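Local structure of fluoroacetyl-CoA thioesterase (Streptomyces cattleya, 3KUV) at residues H13-P18 / M49-V54; R24-E29 / S42-G47; L92-V95 / L100-R103. The protein hydrolyses fluoroacetyl-CoA to fluoroacetate and CoA before it can react with citrate synthase, so conferring fluoroacetate resistance, while leaving acetyl-CoA untouched. The protein carries 1 engineered substitution. All blocks are in the same frame, centred on the assembly; numbering follows the deposited sequence. Where two conformers were deposited one is given.

Overall arrangement
The fold is a hot dog: an antiparallel sheet wrapped round the long helix 42-57. Contacts 1 and 2 both use that helix, at centres about 14 Å apart. Contact 1 sets its middle against strand 10-16, outermost within the chain, and contact 2 sets its first turn against the short, weakly bonded helical turn round 23-26. Contact 3 lies in the hairpin of strands 85-96 and 99-107, its centre about 17 Å from that of contact 1, and the two meet where C53 SG packs 3.6 Å from W102 CD2. Contacts 2 and 3, about 25 Å apart between centres, do not touch. Active-site residues S42 (engineered) and E50 belong to contacts 2 and 1, which both reach the second subunit.

Contact 1. Residues H13-P18 / M49-V54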
loop_
_atom_site.group_PDB
_atom_site.type_symbol
_atom_site.label_atom_id
_atom_site.label_comp_id
_atom_site.label_asym_id
_atom_site.label_seq_id
_atom_site.Cartn_x
_atom_site.Cartn_y
_atom_site.Cartn_z
ATOM N N HIS B 13 6.266 3.981 15.553
ATOM C CA HIS B 13 7.133 4.452 14.508
ATOM C C HIS B 13 6.643 5.822 14.031
ATOM O O HIS B 13 5.488 5.963 13.558
ATOM C CB HIS B 13 7.058 3.400 13.356
ATOM C CG HIS B 13 7.923 3.741 12.187
ATOM N ND1 HIS B 13 7.451 4.178 10.965
ATOM C CD2 HIS B 13 9.243 3.589 12.059
ATOM C CE1 HIS B 13 8.469 4.319 10.135
ATOM N NE2 HIS B 13 9.574 3.976 10.771
ATOM N N ASP B 14 7.505 6.862 14.142
ATOM C CA ASP B 14 7.095 8.223 13.788
ATOM C C ASP B 14 7.791 8.645 12.494
ATOM O O ASP B 14 8.982 8.346 12.232
ATOM C CB ASP B 14 7.505 9.266 14.867
ATOM C CG ASP B 14 6.955 8.936 16.216
ATOM O OD1 ASP B 14 5.782 8.564 16.325
ATOM O OD2 ASP B 14 7.699 8.922 17.216
ATOM N N PHE B 15 7.023 9.328 11.634
ATOM C CA PHE B 15 7.537 9.692 10.314
ATOM C C PHE B 15 6.937 10.994 9.894
ATOM O O PHE B 15 5.711 11.101 9.688
ATOM C CB PHE B 15 7.092 8.615 9.280
ATOM C CG PHE B 15 7.615 8.896 7.894
ATOM C CD1 PHE B 15 8.998 8.827 7.590
ATOM C CD2 PHE B 15 6.693 9.199 6.888
ATOM C CE1 PHE B 15 9.403 9.078 6.191
ATOM C CE2 PHE B 15 7.112 9.387 5.584
ATOM C CZ PHE B 15 8.431 9.339 5.244
ATOM N N VAL B 16 7.765 12.042 9.771
ATOM C CA VAL B 16 7.264 13.319 9.225
ATOM C C VAL B 16 7.061 13.160 7.710
ATOM O O VAL B 16 8.000 12.795 6.997
ATOM C CB VAL B 16 8.301 14.433 9.499
ATOM C CG1 VAL B 16 7.831 15.828 8.871
ATOM C CG2 VAL B 16 8.450 14.630 11.017
ATOM N N VAL B 17 5.809 13.371 7.221
ATOM C CA VAL B 17 5.572 13.160 5.796
ATOM C C VAL B 17 6.240 14.275 4.952
ATOM O O VAL B 17 5.871 15.441 5.133
ATOM C CB VAL B 17 4.013 13.191 5.542
ATOM C CG1 VAL B 17 3.669 13.011 4.015
ATOM C CG2 VAL B 17 3.286 12.056 6.367
ATOM N N PRO B 18 7.167 13.870 4.055
ATOM C CA PRO B 18 7.790 14.872 3.151
ATOM C C PRO B 18 6.902 15.055 1.900
ATOM O O PRO B 18 5.983 14.250 1.609
ATOM C CB PRO B 18 9.106 14.210 2.759
ATOM C CG PRO B 18 8.793 12.712 2.706
ATOM C CD PRO B 18 7.665 12.516 3.780
ATOM N N MET B 49 3.413 1.210 7.357
ATOM C CA MET B 49 2.984 0.174 8.356
ATOM C C MET B 49 3.903 -1.053 8.282
ATOM O O MET B 49 4.325 -1.607 9.301
ATOM C CB MET B 49 1.537 -0.257 7.996
ATOM C CG MET B 49 0.636 0.894 8.414
ATOM S SD MET B 49 -1.078 0.553 7.912
ATOM C CE MET B 49 -2.015 1.707 9.039
ATOM N N GLU B 50 4.285 -1.477 7.084
ATOM C CA GLU B 50 5.254 -2.560 6.957
ATOM C C GLU B 50 6.541 -2.179 7.671
ATOM O O GLU B 50 7.121 -2.992 8.382
ATOM C CB GLU B 50 5.598 -2.903 5.484
ATOM C CG GLU B 50 4.391 -3.480 4.744
ATOM C CD GLU B 50 4.892 -4.205 3.482
ATOM O OE1 GLU B 50 5.596 -5.253 3.543
ATOM O OE2 GLU B 50 4.596 -3.734 2.323
ATOM N N TRP B 51 7.050 -0.985 7.385
ATOM C CA TRP B 51 8.311 -0.538 7.974
ATOM C C TRP B 51 8.253 -0.592 9.503
ATOM O O TRP B 51 9.239 -1.051 10.132
ATOM C CB TRP B 51 8.560 0.887 7.440
ATOM C CG TRP B 51 9.960 1.494 7.727
ATOM C CD1 TRP B 51 11.011 0.932 8.468
ATOM C CD2 TRP B 51 10.335 2.835 7.407
ATOM N NE1 TRP B 51 12.074 1.880 8.536
ATOM C CE2 TRP B 51 11.657 3.053 7.941
ATOM C CE3 TRP B 51 9.662 3.905 6.760
ATOM C CZ2 TRP B 51 12.301 4.295 7.809
ATOM C CZ3 TRP B 51 10.310 5.161 6.638
ATOM C CH2 TRP B 51 11.653 5.311 7.170
ATOM N N ALA B 52 7.203 -0.075 10.102
ATOM C CA ALA B 52 7.038 -0.176 11.547
ATOM C C ALA B 52 7.178 -1.621 12.002
ATOM O O ALA B 52 7.881 -1.850 12.989
ATOM C CB ALA B 52 5.689 0.385 11.976
ATOM N N CYS B 53 6.436 -2.559 11.383
ATOM C CA CYS B 53 6.492 -3.962 11.822
ATOM C C CYS B 53 7.881 -4.572 11.585
ATOM O O CYS B 53 8.353 -5.342 12.457
ATOM C CB CYS B 53 5.374 -4.780 11.171
ATOM S SG CYS B 53 3.742 -4.210 11.544
ATOM N N VAL B 54 8.555 -4.216 10.467
ATOM C CA VAL B 54 9.932 -4.666 10.274
ATOM C C VAL B 54 10.881 -4.239 11.397
ATOM O O VAL B 54 11.715 -5.013 11.899
ATOM C CB VAL B 54 10.449 -4.197 8.840
ATOM C CG1 VAL B 54 11.945 -4.291 8.687
ATOM C CG2 VAL B 54 9.662 -4.940 7.683
#
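H13 drives the edge of its imidazole into the face of W51, and this pair carries most of the contact. NE2 of H13 stands over the middle of the indole, 3.6 Å from W51 CD2, while H13 CE1 lies 3.6 Å from W51 CE3. The two planes are inclined at 59°, an edge-to-face stack with the ring centroid of H13 4.5 Å from that of the five-membered ring of W51. Both side chains have CG anti to the backbone N (chi1 -179° for H13), which carries the imidazole out from the strand toward the helix and swings the indole to lie across the far edge of the imidazole, the two side chains crossing at about a right angle. Nearer the backbone, H13 CB touches A52 CB (3.6 Å), and A52 CA sits over one face of the imidazole.

This is the hot-dog arrangement at one margin of the sheet, where strand 10-16, outermost within the chain, passes the central helix 42-57. F15, two residues on along the strand, completes an aromatic cluster. Here the indole supplies the edge and F15 the face, in an offset edge-to-face pair with planes at 65° and F15 CD1 4.0 Å from W51 CZ3. The polar end of the indole is engaged across the dimer interface, NE1 being hydrogen-bonded to E32 of the second subunit, whose F33 and Y27 also meet the ring. One residue before W51, the active-site E50 is turned elsewhere and makes a salt bridge with R120, a substrate-binding residue.

Contact 2. Residues R24-E29 / S42-G47. Engineered in segment 42-47: S42 (natural residue Thr). With ACT (acetate ion), chain H.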
loop_
_atom_site.group_PDB
_atom_site.type_symbol
_atom_site.label_atom_id
_atom_site.label_comp_id
_atom_site.label_asym_id
_atom_site.label_seq_id
_atom_site.Cartn_x
_atom_site.Cartn_y
_atom_site.Cartn_z
ATOM N N ARG B 24 0.697 11.696 -6.260
ATOM C CA ARG B 24 1.428 11.805 -7.550
ATOM C C ARG B 24 2.822 11.194 -7.629
ATOM O O ARG B 24 3.274 10.744 -8.715
ATOM C CB ARG B 24 1.392 13.274 -8.045
ATOM C CG ARG B 24 2.244 14.247 -7.174
ATOM C CD ARG B 24 2.168 15.685 -7.748
ATOM N NE ARG B 24 3.128 16.458 -6.964
ATOM C CZ ARG B 24 3.999 17.346 -7.415
ATOM N NH1 ARG B 24 3.994 17.728 -8.701
ATOM N NH2 ARG B 24 4.807 17.936 -6.529
ATOM N N HIS B 25 3.502 11.168 -6.473
ATOM C CA HIS B 25 4.813 10.549 -6.397
ATOM C C HIS B 25 4.822 9.039 -6.322
ATOM O O HIS B 25 5.878 8.386 -6.594
ATOM C CB HIS B 25 5.527 11.123 -5.153
ATOM C CG HIS B 25 5.877 12.568 -5.273
ATOM N ND1 HIS B 25 7.065 12.995 -5.835
ATOM C CD2 HIS B 25 5.207 13.665 -4.857
ATOM C CE1 HIS B 25 7.079 14.322 -5.803
ATOM N NE2 HIS B 25 5.966 14.764 -5.236
ATOM N N LEU B 26 3.676 8.437 -5.943
ATOM C CA LEU B 26 3.674 6.929 -5.973
ATOM C C LEU B 26 3.761 6.359 -7.397
ATOM O O LEU B 26 4.454 5.365 -7.622
ATOM C CB LEU B 26 2.432 6.472 -5.185
ATOM C CG LEU B 26 2.384 4.928 -4.967
ATOM C CD1 LEU B 26 3.417 4.507 -3.902
ATOM C CD2 LEU B 26 0.981 4.619 -4.483
ATOM N N TYR B 27 3.009 6.971 -8.307
ATOM C CA TYR B 27 3.093 6.623 -9.759
ATOM C C TYR B 27 3.220 7.901 -10.572
ATOM O O TYR B 27 2.245 8.387 -11.088
ATOM C CB TYR B 27 1.871 5.775 -10.183
ATOM C CG TYR B 27 2.053 4.330 -9.876
ATOM C CD1 TYR B 27 2.633 3.445 -10.765
ATOM C CD2 TYR B 27 1.637 3.828 -8.625
ATOM C CE1 TYR B 27 2.805 2.083 -10.500
ATOM C CE2 TYR B 27 1.768 2.454 -8.333
ATOM C CZ TYR B 27 2.407 1.580 -9.216
ATOM O OH TYR B 27 2.583 0.277 -8.980
ATOM N N PRO B 28 4.466 8.390 -10.697
ATOM C CA PRO B 28 4.686 9.553 -11.638
ATOM C C PRO B 28 4.280 9.174 -13.066
ATOM O O PRO B 28 3.994 10.110 -13.855
ATOM C CB PRO B 28 6.181 9.730 -11.590
ATOM C CG PRO B 28 6.626 9.180 -10.148
ATOM C CD PRO B 28 5.709 7.905 -10.042
ATOM N N GLU B 29 4.216 7.878 -13.413
ATOM C CA GLU B 29 3.747 7.543 -14.762
ATOM C C GLU B 29 2.209 7.534 -14.931
ATOM O O GLU B 29 1.717 7.226 -16.025
ATOM C CB GLU B 29 4.309 6.248 -15.194
ATOM C CG GLU B 29 4.001 5.095 -14.336
ATOM C CD GLU B 29 5.124 4.853 -13.274
ATOM O OE1 GLU B 29 5.912 3.899 -13.492
ATOM O OE2 GLU B 29 5.182 5.588 -12.225
ATOM N N SER B 42 -2.214 6.068 -0.069
ATOM C CA SER B 42 -2.493 4.811 0.578
ATOM C C SER B 42 -1.321 3.793 0.421
ATOM O O SER B 42 -1.004 3.107 1.371
ATOM C CB SER B 42 -3.751 4.188 0.023
ATOM O OG SER B 42 -4.888 4.913 0.419
ATOM N N GLY B 43 -0.710 3.732 -0.764
ATOM C CA GLY B 43 0.342 2.736 -0.935
ATOM C C GLY B 43 1.547 3.108 -0.068
ATOM O O GLY B 43 2.285 2.224 0.384
ATOM N N PHE B 44 1.823 4.432 0.109
ATOM C CA PHE B 44 2.879 4.825 1.031
ATOM C C PHE B 44 2.504 4.506 2.485
ATOM O O PHE B 44 3.394 4.157 3.288
ATOM C CB PHE B 44 3.262 6.295 0.864
ATOM C CG PHE B 44 4.078 6.609 -0.393
ATOM C CD1 PHE B 44 5.292 5.953 -0.630
ATOM C CD2 PHE B 44 3.669 7.643 -1.253
ATOM C CE1 PHE B 44 6.103 6.274 -1.768
ATOM C CE2 PHE B 44 4.410 7.987 -2.369
ATOM C CZ PHE B 44 5.638 7.333 -2.628
ATOM N N MET B 45 1.228 4.699 2.862
ATOM C CA MET B 45 0.835 4.271 4.207
ATOM C C MET B 45 1.008 2.783 4.415
ATOM O O MET B 45 1.538 2.372 5.498
ATOM C CB MET B 45 -0.610 4.681 4.520
ATOM C CG MET B 45 -1.196 4.001 5.820
ATOM S SD MET B 45 -0.114 4.597 7.163
ATOM C CE MET B 45 -0.913 6.156 7.424
ATOM N N VAL B 46 0.672 1.964 3.427
ATOM C CA VAL B 46 0.905 0.519 3.536
ATOM C C VAL B 46 2.398 0.281 3.779
ATOM O O VAL B 46 2.785 -0.484 4.714
ATOM C CB VAL B 46 0.362 -0.177 2.304
ATOM C CG1 VAL B 46 0.834 -1.665 2.277
ATOM C CG2 VAL B 46 -1.186 -0.152 2.258
ATOM N N GLY B 47 3.272 0.951 3.004
ATOM C CA GLY B 47 4.716 0.690 3.169
ATOM C C GLY B 47 5.188 1.143 4.561
ATOM O O GLY B 47 6.151 0.573 5.108
HETATM C C ACT H . -5.174 8.151 -1.358
HETATM O O ACT H . -6.256 8.079 -2.109
HETATM O OXT ACT H . -4.213 7.368 -1.611
HETATM C CH3 ACT H . -5.016 9.141 -0.270
#
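The first turn of the central hot-dog helix 42-57, part of the substrate-binding region, is met here by the short, weakly bonded helical turn round 23-26, with L26 and F44 as the principal partners. L26 sets one methyl over the middle of the phenyl face: its CD1 is 3.7 Å from the F44 ring centroid and just 8° off the ring normal, a well-centred CH-pi contact. Its CB meets the same ring at the rim, 3.8 Å from F44 CE2. The other branch goes elsewhere, L26 CD2 lying 4.1 Å from G43 CA, so one methyl packs on the F44 face and the other on the backbone of G43. Because CG of F44 is anti to the carbonyl carbon (chi1 -74°), the phenyl leans back past L26, the two side chains sliding by each other in opposite directions. H25 adds its carbonyl oxygen near the plane of the ring, at its edge, with H25 O 4.1 Å from F44 CZ.

On the same turn is S42, engineered in place of the natural Thr, at a position assigned to the active site. Its backbone N-H, at the N-terminal end of the helix, points almost straight at an acetate ion, the bond from S42 N to OXT measuring 2.8 Å with an angle of 164° at the hydrogen. The acetate, probably from the crystallisation liquor, is also hydrogen-bonded to G69 N of the second subunit, a residue of the CoA and substrate site. The second subunit adjoins the hydrophobic pair: its L26 packs on L26 and its Y27 OH bonds to F44 O.

Contact 3. Residues L92-V95 / L100-R103; sequences LRSV and LSWR. With ACT (acetate ion), chain I.
S101 O is gripped by two backbone N-H groups in succession: R93 N at 2.7 Å and, weakly, S94 N at 3.4 Å. Two residues facing one make this a classic beta bulge, set in the hairpin of strands 85-96 and 99-107 of the hot-dog sheet. Beyond it the ladder is regular again, S101 N giving a hydrogen bond of 3.1 Å to S94 O in the carbonyl plane.

On the face of the sheet turned to helix 42-57, L92 CD1 makes a CH-pi contact over the face of W102, 3.9 Å from the centroid of its six-membered ring and only 4° off the normal. L92 turns its CG to the side away from its own N (chi1 -175°), which brings CD1 over this ring, whose surroundings include C53, A56 and M57 of the helix and R120. V95 and L100 lie side by side on the same face.

The serines project from the other face, where one water bonds to both S94 OG and S101 OG. R93, its chain bent at chi3 (73°), gives NH1 to a second water, which passes a bond on to W102 O. R103 NE donates a 3.0 Å hydrogen bond to O of an acetate, probably from the crystallisation liquor.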
loop_
_atom_site.group_PDB
_atom_site.type_symbol
_atom_site.label_atom_id
_atom_site.label_comp_id
_atom_site.label_asym_id
_atom_site.label_seq_id
_atom_site.Cartn_x
_atom_site.Cartn_y
_atom_site.Cartn_z
ATOM N N LEU B 92 1.794 -6.630 18.316
ATOM C CA LEU B 92 1.923 -8.037 17.910
ATOM C C LEU B 92 0.709 -8.875 18.384
ATOM O O LEU B 92 0.397 -8.875 19.612
ATOM C CB LEU B 92 3.240 -8.620 18.451
ATOM C CG LEU B 92 3.483 -10.015 17.974
ATOM C CD1 LEU B 92 3.637 -10.153 16.454
ATOM C CD2 LEU B 92 4.685 -10.761 18.662
ATOM N N ARG B 93 0.053 -9.617 17.476
ATOM C CA ARG B 93 -1.083 -10.493 17.858
ATOM C C ARG B 93 -0.658 -11.911 18.075
ATOM O O ARG B 93 -1.215 -12.584 18.963
ATOM C CB ARG B 93 -2.210 -10.494 16.745
ATOM C CG ARG B 93 -2.837 -9.100 16.515
ATOM C CD ARG B 93 -3.824 -9.303 15.338
ATOM N NE ARG B 93 -5.033 -10.047 15.776
ATOM C CZ ARG B 93 -5.969 -10.550 14.997
ATOM N NH1 ARG B 93 -5.828 -10.456 13.648
ATOM N NH2 ARG B 93 -7.023 -11.133 15.513
ATOM N N SER B 94 0.287 -12.379 17.256
ATOM C CA SER B 94 0.669 -13.806 17.313
ATOM C C SER B 94 1.881 -14.047 16.532
ATOM O O SER B 94 2.155 -13.369 15.572
ATOM C CB SER B 94 -0.446 -14.699 16.772
ATOM O OG SER B 94 -0.682 -14.423 15.373
ATOM N N VAL B 95 2.571 -15.143 16.918
ATOM C CA VAL B 95 3.730 -15.683 16.173
ATOM C C VAL B 95 3.463 -17.177 15.978
ATOM O O VAL B 95 3.176 -17.925 16.970
ATOM C CB VAL B 95 5.037 -15.463 16.906
ATOM C CG1 VAL B 95 6.159 -16.068 16.084
ATOM C CG2 VAL B 95 5.291 -14.063 17.106
ATOM N N LEU B 100 3.962 -13.881 11.431
ATOM C CA LEU B 100 3.772 -12.868 12.496
ATOM C C LEU B 100 2.558 -12.014 12.078
ATOM O O LEU B 100 2.475 -11.598 10.917
ATOM C CB LEU B 100 4.991 -11.965 12.776
ATOM C CG LEU B 100 6.203 -12.638 13.413
ATOM C CD1 LEU B 100 7.013 -13.361 12.358
ATOM C CD2 LEU B 100 7.079 -11.634 14.165
ATOM N N SER B 101 1.634 -11.764 12.988
ATOM C CA SER B 101 0.371 -11.077 12.713
ATOM C C SER B 101 0.314 -9.924 13.635
ATOM O O SER B 101 0.665 -10.007 14.873
ATOM C CB SER B 101 -0.813 -11.996 13.018
ATOM O OG SER B 101 -0.840 -13.185 12.168
ATOM N N TRP B 102 -0.152 -8.769 13.133
ATOM C CA TRP B 102 -0.107 -7.522 13.841
ATOM C C TRP B 102 -1.468 -6.789 13.741
ATOM O O TRP B 102 -2.176 -6.979 12.715
ATOM C CB TRP B 102 0.917 -6.628 13.133
ATOM C CG TRP B 102 2.329 -7.266 12.975
ATOM C CD1 TRP B 102 2.801 -8.070 11.961
ATOM C CD2 TRP B 102 3.357 -7.000 13.799
ATOM N NE1 TRP B 102 4.084 -8.412 12.187
ATOM C CE2 TRP B 102 4.458 -7.773 13.372
ATOM C CE3 TRP B 102 3.449 -6.218 15.001
ATOM C CZ2 TRP B 102 5.668 -7.679 13.989
ATOM C CZ3 TRP B 102 4.575 -6.192 15.625
ATOM C CH2 TRP B 102 5.721 -6.926 15.142
ATOM N N ARG B 103 -1.829 -5.991 14.747
ATOM C CA ARG B 103 -2.832 -4.970 14.656
ATOM C C ARG B 103 -2.078 -3.670 14.440
ATOM O O ARG B 103 -1.088 -3.361 15.204
ATOM C CB ARG B 103 -3.696 -4.940 15.956
ATOM C CG ARG B 103 -4.911 -4.140 15.844
ATOM C CD ARG B 103 -5.840 -4.049 17.107
ATOM N NE ARG B 103 -6.993 -3.229 16.681
ATOM C CZ ARG B 103 -7.061 -1.887 16.625
ATOM N NH1 ARG B 103 -6.046 -1.105 16.987
ATOM N NH2 ARG B 103 -8.192 -1.319 16.193
HETATM C C ACT I . -10.825 -4.185 16.226
HETATM O O ACT I . -9.886 -3.832 17.037
HETATM O OXT ACT I . -11.541 -5.114 16.672
HETATM C CH3 ACT I . -11.128 -3.575 14.860
HETATM O O HOH W 1 -3.409 -9.744 12.149
HETATM O O HOH W 2 0.680 -15.537 13.280
#